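Long-range contacts in ferric-siderophore receptor protein (Streptomyces coelicolor, PDB 2X4L), which probably binds ferric siderophores outside the cytoplasmic membrane and delivers them for uptake: residues A[70-75]-A[94-99]; A[266-271]-A[297-302]. One frame throughout, in Å; residues are numbered along the deposited sequence.

How the interactions relate
Interaction 1 (70-75 with 94-99) and interaction 2 (266-271 with 297-302) lie in series along the chain, their centres about 13 Å apart. The first joins loops at the ends of two neighbouring strands of the five-stranded parallel sheet; the second joins loops that leave neighbouring parallel strands of the mixed sheet. The two contacts meet where Pro71 CB packs on Ala269 CB at 3.9 Å, a touch between the two lobes expected of a periplasmic binding protein. Trp126 is a further link, its ring edge-to-face with that of Trp98 and its NE1 bonded to Glu299. Proteins of this family generally bind their ligand between the lobes, so the contacts probably lie near that cleft.

Interaction 1: A[70-75]-A[94-99]; sequences GPTTTK and LGNEWG
Asn96 OD1 is gripped by two consecutive backbone N-H groups of the opposing loop, those of Thr72 and Thr73. Thr72 N, 2.9 Å from Asn96 OD1, lies nearly along the C=O axis, and its N-H is bent to 142°. The second bond is straighter: Thr73 N, also 2.9 Å from Asn96 OD1, sits in the carbonyl plane on a lone pair. The other branch of the amide completes the grip, Asn96 ND2 donating to Thr73 OG1 at 2.9 Å with the hydroxyl near the amide plane. With chi1 at 58°, Thr73 OG1 stands between its own backbone N and carbonyl carbon, facing ND2. These three bonds fix the rotation of the amide. Strands 67-69 and 92-95 are neighbours in the parallel sheet, and their pairing carries on here as Gly70 N donates to Gly95 O at 3.0 Å, from above the carbonyl plane. Beside it, Thr72 OG1 donates to Gly70 O at 2.7 Å and also bonds Thr52 OG1, while Thr72 CB lies 3.3 Å from Asn96 OD1. An alanine in place of Thr72 would keep that CB contact but would probably leave Gly70 O and Thr52 OG1 without their hydroxyl partner. Pro71 sets CD and CG near the backbone at Trp98, CD being 4.0 Å from Trp98 N. Water 1 lies between Thr73 O and Asn96 O, close enough to bond either.

Interaction 2: A[266-271]-A[297-302]; sequences DDRAST and SPEPIL
Arg268 reaches from the loop after strand 262-266 toward Pro298 and Glu299, its CB already directed at the opposing loop. The chain runs extended through CD, which lies 3.3 Å from Glu299 OE2, and then bends at chi3 (-60°) to place NE near the proline, 4.0 Å from Pro298 CD. At the edge, in the guanidinium plane, NE donates to Asp266 OD1 at 2.9 Å, while NH2 donates to Asp266 OD2 at 2.8 Å; both oxygens lie in that plane and accept on their syn lone pairs, a side-on double grip. NH1 completes the network with a salt bridge to Glu299 OE2, 2.7 Å away on the anti lone pair, although the guanidinium and the Glu299 carboxylate planes are turned 63° apart. The cation thus lies between two carboxylates and would probably stabilise both as anions. Pro298 CB covers one guanidinium face. Asp266 OD1 also accepts from Arg268 N, an Asx turn that ties the arginine backbone to the same acid, and Asp266 OD2 has a further partner in Ser205. Alongside, Ser297 OG donates to Asp267 OD2 at 2.6 Å from above the carboxylate plane, and water 2 bridges Asp267 OD1 to Glu299 N. The contact joins the loops that follow parallel neighbours 262-266 and 293-296 of the mixed sheet; beyond it, Pro300 packs on helix 304-320 and Ile301 on helix 52-60.

Interaction 1: A[70-75]-A[94-99]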
loop_
_atom_site.group_PDB
_atom_site.type_symbol
_atom_site.label_atom_id
_atom_site.label_comp_id
_atom_site.label_asym_id
_atom_site.label_seq_id
_atom_site.Cartn_x
_atom_site.Cartn_y
_atom_site.Cartn_z
ATOM N N GLY A 70 12.659 3.345 2.166
ATOM C CA GLY A 70 11.374 3.014 2.810
ATOM C C GLY A 70 11.623 1.834 3.720
ATOM O O GLY A 70 12.715 1.321 3.847
ATOM N N PRO A 71 10.548 1.408 4.399
ATOM C CA PRO A 71 10.664 0.215 5.230
ATOM C C PRO A 71 11.078 -0.953 4.366
ATOM O O PRO A 71 10.334 -1.367 3.496
ATOM C CB PRO A 71 9.212 0.031 5.778
ATOM C CG PRO A 71 8.597 1.360 5.640
ATOM C CD PRO A 71 9.165 1.930 4.328
ATOM N N THR A 72 12.293 -1.506 4.617
ATOM C CA THR A 72 12.871 -2.502 3.720
ATOM C C THR A 72 13.208 -3.805 4.410
ATOM O O THR A 72 12.931 -4.871 3.865
ATOM C CB THR A 72 14.092 -1.921 3.005
ATOM O OG1 THR A 72 13.714 -0.703 2.325
ATOM C CG2 THR A 72 14.522 -2.948 1.885
ATOM N N THR A 73 13.871 -3.694 5.604
ATOM C CA THR A 73 14.105 -4.900 6.389
ATOM C C THR A 73 13.585 -4.671 7.790
ATOM O O THR A 73 13.408 -3.525 8.262
ATOM C CB THR A 73 15.560 -5.278 6.501
ATOM O OG1 THR A 73 16.305 -4.190 7.104
ATOM C CG2 THR A 73 16.125 -5.650 5.124
ATOM N N THR A 74 13.294 -5.768 8.435
ATOM C CA THR A 74 12.903 -5.769 9.848
ATOM C C THR A 74 14.156 -5.884 10.705
ATOM O O THR A 74 15.310 -6.122 10.236
ATOM C CB THR A 74 11.961 -6.943 10.146
ATOM O OG1 THR A 74 12.804 -8.106 10.218
ATOM C CG2 THR A 74 10.849 -7.052 9.107
ATOM N N LYS A 75 13.974 -5.789 12.015
ATOM C CA LYS A 75 15.116 -5.908 12.927
ATOM C C LYS A 75 15.809 -7.264 12.959
ATOM O O LYS A 75 16.986 -7.403 13.421
ATOM C CB LYS A 75 14.690 -5.509 14.327
ATOM C CG LYS A 75 14.162 -4.061 14.269
ATOM C CD LYS A 75 14.471 -3.421 15.558
ATOM C CE LYS A 75 13.364 -2.510 16.024
ATOM N NZ LYS A 75 13.823 -2.410 17.414
ATOM N N LEU A 94 18.761 3.047 0.917
ATOM C CA LEU A 94 19.134 4.425 1.140
ATOM C C LEU A 94 18.519 4.954 2.415
ATOM O O LEU A 94 18.938 6.017 2.920
ATOM C CB LEU A 94 18.646 5.244 -0.073
ATOM C CG LEU A 94 19.368 4.840 -1.357
ATOM C CD1 LEU A 94 18.630 5.571 -2.529
ATOM C CD2 LEU A 94 20.837 5.250 -1.390
ATOM N N GLY A 95 17.489 4.266 2.913
ATOM C CA GLY A 95 16.778 4.650 4.122
ATOM C C GLY A 95 15.872 3.425 4.403
ATOM O O GLY A 95 15.352 2.838 3.433
ATOM N N ASN A 96 15.665 3.127 5.686
ATOM C CA ASN A 96 15.011 1.849 6.087
ATOM C C ASN A 96 13.743 2.098 6.882
ATOM O O ASN A 96 13.336 1.244 7.723
ATOM C CB ASN A 96 15.995 0.936 6.859
ATOM C CG ASN A 96 15.739 -0.532 6.603
ATOM O OD1 ASN A 96 14.688 -0.930 6.107
ATOM N ND2 ASN A 96 16.727 -1.368 6.992
ATOM N N GLU A 97 13.144 3.263 6.642
ATOM C CA GLU A 97 11.889 3.698 7.272
ATOM C C GLU A 97 11.340 4.767 6.302
ATOM O O GLU A 97 12.086 5.244 5.410
ATOM C CB GLU A 97 12.051 4.223 8.728
ATOM C CG GLU A 97 12.938 5.419 8.746
ATOM C CD GLU A 97 13.297 5.921 10.155
ATOM O OE1 GLU A 97 13.088 5.157 11.108
ATOM O OE2 GLU A 97 13.789 7.087 10.298
ATOM N N TRP A 98 10.070 5.128 6.515
ATOM C CA TRP A 98 9.511 6.224 5.727
ATOM C C TRP A 98 10.264 7.551 5.996
ATOM O O TRP A 98 10.740 7.854 7.121
ATOM C CB TRP A 98 8.062 6.378 6.099
ATOM C CG TRP A 98 7.362 7.489 5.342
ATOM C CD1 TRP A 98 6.595 7.339 4.218
ATOM C CD2 TRP A 98 7.243 8.870 5.753
ATOM N NE1 TRP A 98 6.107 8.592 3.859
ATOM C CE2 TRP A 98 6.508 9.532 4.735
ATOM C CE3 TRP A 98 7.799 9.638 6.807
ATOM C CZ2 TRP A 98 6.165 10.921 4.852
ATOM C CZ3 TRP A 98 7.518 11.059 6.852
ATOM C CH2 TRP A 98 6.746 11.641 5.876
ATOM N N GLY A 99 10.430 8.330 4.930
ATOM C CA GLY A 99 10.983 9.674 5.051
ATOM C C GLY A 99 12.459 9.776 5.270
ATOM O O GLY A 99 12.972 10.727 5.869
HETATM O O HOH W 1 13.896 -0.878 9.236
#

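Interaction 2: A[266-271]-A[297-302]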
loop_
_atom_site.group_PDB
_atom_site.type_symbol
_atom_site.label_atom_id
_atom_site.label_comp_id
_atom_site.label_asym_id
_atom_site.label_seq_id
_atom_site.Cartn_x
_atom_site.Cartn_y
_atom_site.Cartn_z
ATOM N N ASP A 266 -3.717 -2.419 9.748
ATOM C CA ASP A 266 -2.517 -1.934 9.085
ATOM C C ASP A 266 -1.331 -2.868 9.412
ATOM O O ASP A 266 -1.018 -3.137 10.601
ATOM C CB ASP A 266 -2.242 -0.537 9.664
ATOM C CG ASP A 266 -1.248 0.306 8.861
ATOM O OD1 ASP A 266 -0.423 -0.195 8.120
ATOM O OD2 ASP A 266 -1.367 1.530 9.109
ATOM N N ASP A 267 -0.641 -3.255 8.355
ATOM C CA ASP A 267 0.482 -4.153 8.442
ATOM C C ASP A 267 1.875 -3.488 8.429
ATOM O O ASP A 267 2.914 -4.212 8.488
ATOM C CB ASP A 267 0.386 -5.149 7.309
ATOM C CG ASP A 267 0.432 -4.520 5.931
ATOM O OD1 ASP A 267 0.519 -3.322 5.757
ATOM O OD2 ASP A 267 0.448 -5.388 4.944
ATOM N N ARG A 268 1.928 -2.153 8.397
ATOM C CA ARG A 268 3.241 -1.546 8.137
ATOM C C ARG A 268 4.165 -1.443 9.320
ATOM O O ARG A 268 3.699 -1.492 10.471
ATOM C CB ARG A 268 2.968 -0.140 7.539
ATOM C CG ARG A 268 2.349 -0.234 6.121
ATOM C CD ARG A 268 1.953 1.136 5.583
ATOM N NE ARG A 268 0.947 1.752 6.481
ATOM C CZ ARG A 268 0.877 3.033 6.681
ATOM N NH1 ARG A 268 1.592 3.905 5.920
ATOM N NH2 ARG A 268 0.044 3.448 7.627
ATOM N N ALA A 269 5.460 -1.226 9.041
ATOM C CA ALA A 269 6.506 -1.172 10.065
ATOM C C ALA A 269 6.286 -0.211 11.200
ATOM O O ALA A 269 6.760 -0.469 12.320
ATOM C CB ALA A 269 7.862 -0.822 9.345
ATOM N N SER A 270 5.648 0.862 10.927
ATOM C CA SER A 270 5.528 1.871 11.984
ATOM C C SER A 270 4.330 1.595 12.941
ATOM O O SER A 270 4.065 2.435 13.811
ATOM C CB SER A 270 5.308 3.214 11.260
ATOM O OG SER A 270 4.329 3.079 10.146
ATOM N N THR A 271 3.593 0.535 12.696
ATOM C CA THR A 271 2.324 0.334 13.374
ATOM C C THR A 271 2.349 -0.969 14.206
ATOM O O THR A 271 3.111 -1.890 13.925
ATOM C CB THR A 271 1.159 0.219 12.350
ATOM O OG1 THR A 271 1.201 -1.036 11.674
ATOM C CG2 THR A 271 1.284 1.314 11.297
ATOM N N SER A 297 -3.272 -3.860 3.955
ATOM C CA SER A 297 -2.072 -3.162 3.470
ATOM C C SER A 297 -2.477 -1.768 2.987
ATOM O O SER A 297 -2.930 -1.614 1.837
ATOM C CB SER A 297 -1.463 -3.978 2.322
ATOM O OG SER A 297 -0.965 -5.196 2.804
ATOM N N PRO A 298 -2.370 -0.724 3.852
ATOM C CA PRO A 298 -2.812 0.598 3.386
ATOM C C PRO A 298 -1.897 1.147 2.291
ATOM O O PRO A 298 -2.262 2.082 1.639
ATOM C CB PRO A 298 -2.743 1.501 4.652
ATOM C CG PRO A 298 -2.755 0.457 5.775
ATOM C CD PRO A 298 -1.901 -0.704 5.243
ATOM N N GLU A 299 -0.715 0.540 2.121
ATOM C CA GLU A 299 0.167 0.855 0.947
ATOM C C GLU A 299 0.295 -0.429 0.129
ATOM O O GLU A 299 1.321 -1.141 0.219
ATOM C CB GLU A 299 1.543 1.280 1.402
ATOM C CG GLU A 299 1.450 2.643 2.153
ATOM C CD GLU A 299 2.809 3.218 2.441
ATOM O OE1 GLU A 299 3.667 3.268 1.536
ATOM O OE2 GLU A 299 3.052 3.593 3.627
ATOM N N PRO A 300 -0.708 -0.805 -0.652
ATOM C CA PRO A 300 -0.555 -1.988 -1.518
ATOM C C PRO A 300 0.701 -1.830 -2.350
ATOM O O PRO A 300 1.085 -0.713 -2.776
ATOM C CB PRO A 300 -1.798 -1.924 -2.444
ATOM C CG PRO A 300 -2.827 -1.223 -1.536
ATOM C CD PRO A 300 -2.034 -0.135 -0.832
ATOM N N ILE A 301 1.365 -2.968 -2.574
ATOM C CA ILE A 301 2.442 -3.053 -3.567
ATOM C C ILE A 301 1.708 -3.204 -4.875
ATOM O O ILE A 301 0.912 -4.127 -5.097
ATOM C CB ILE A 301 3.303 -4.283 -3.300
ATOM C CG1 ILE A 301 4.020 -4.176 -1.934
ATOM C CG2 ILE A 301 4.242 -4.512 -4.466
ATOM C CD1 ILE A 301 4.570 -5.568 -1.440
ATOM N N LEU A 302 1.972 -2.262 -5.769
ATOM C CA LEU A 302 1.167 -2.092 -6.995
ATOM C C LEU A 302 1.526 -3.090 -8.155
ATOM O O LEU A 302 1.784 -2.671 -9.287
ATOM C CB LEU A 302 1.220 -0.639 -7.398
ATOM C CG LEU A 302 0.597 0.356 -6.407
ATOM C CD1 LEU A 302 0.965 1.783 -6.789
ATOM C CD2 LEU A 302 -0.896 0.129 -6.336
HETATM O O HOH W 2 0.793 -1.680 3.474
#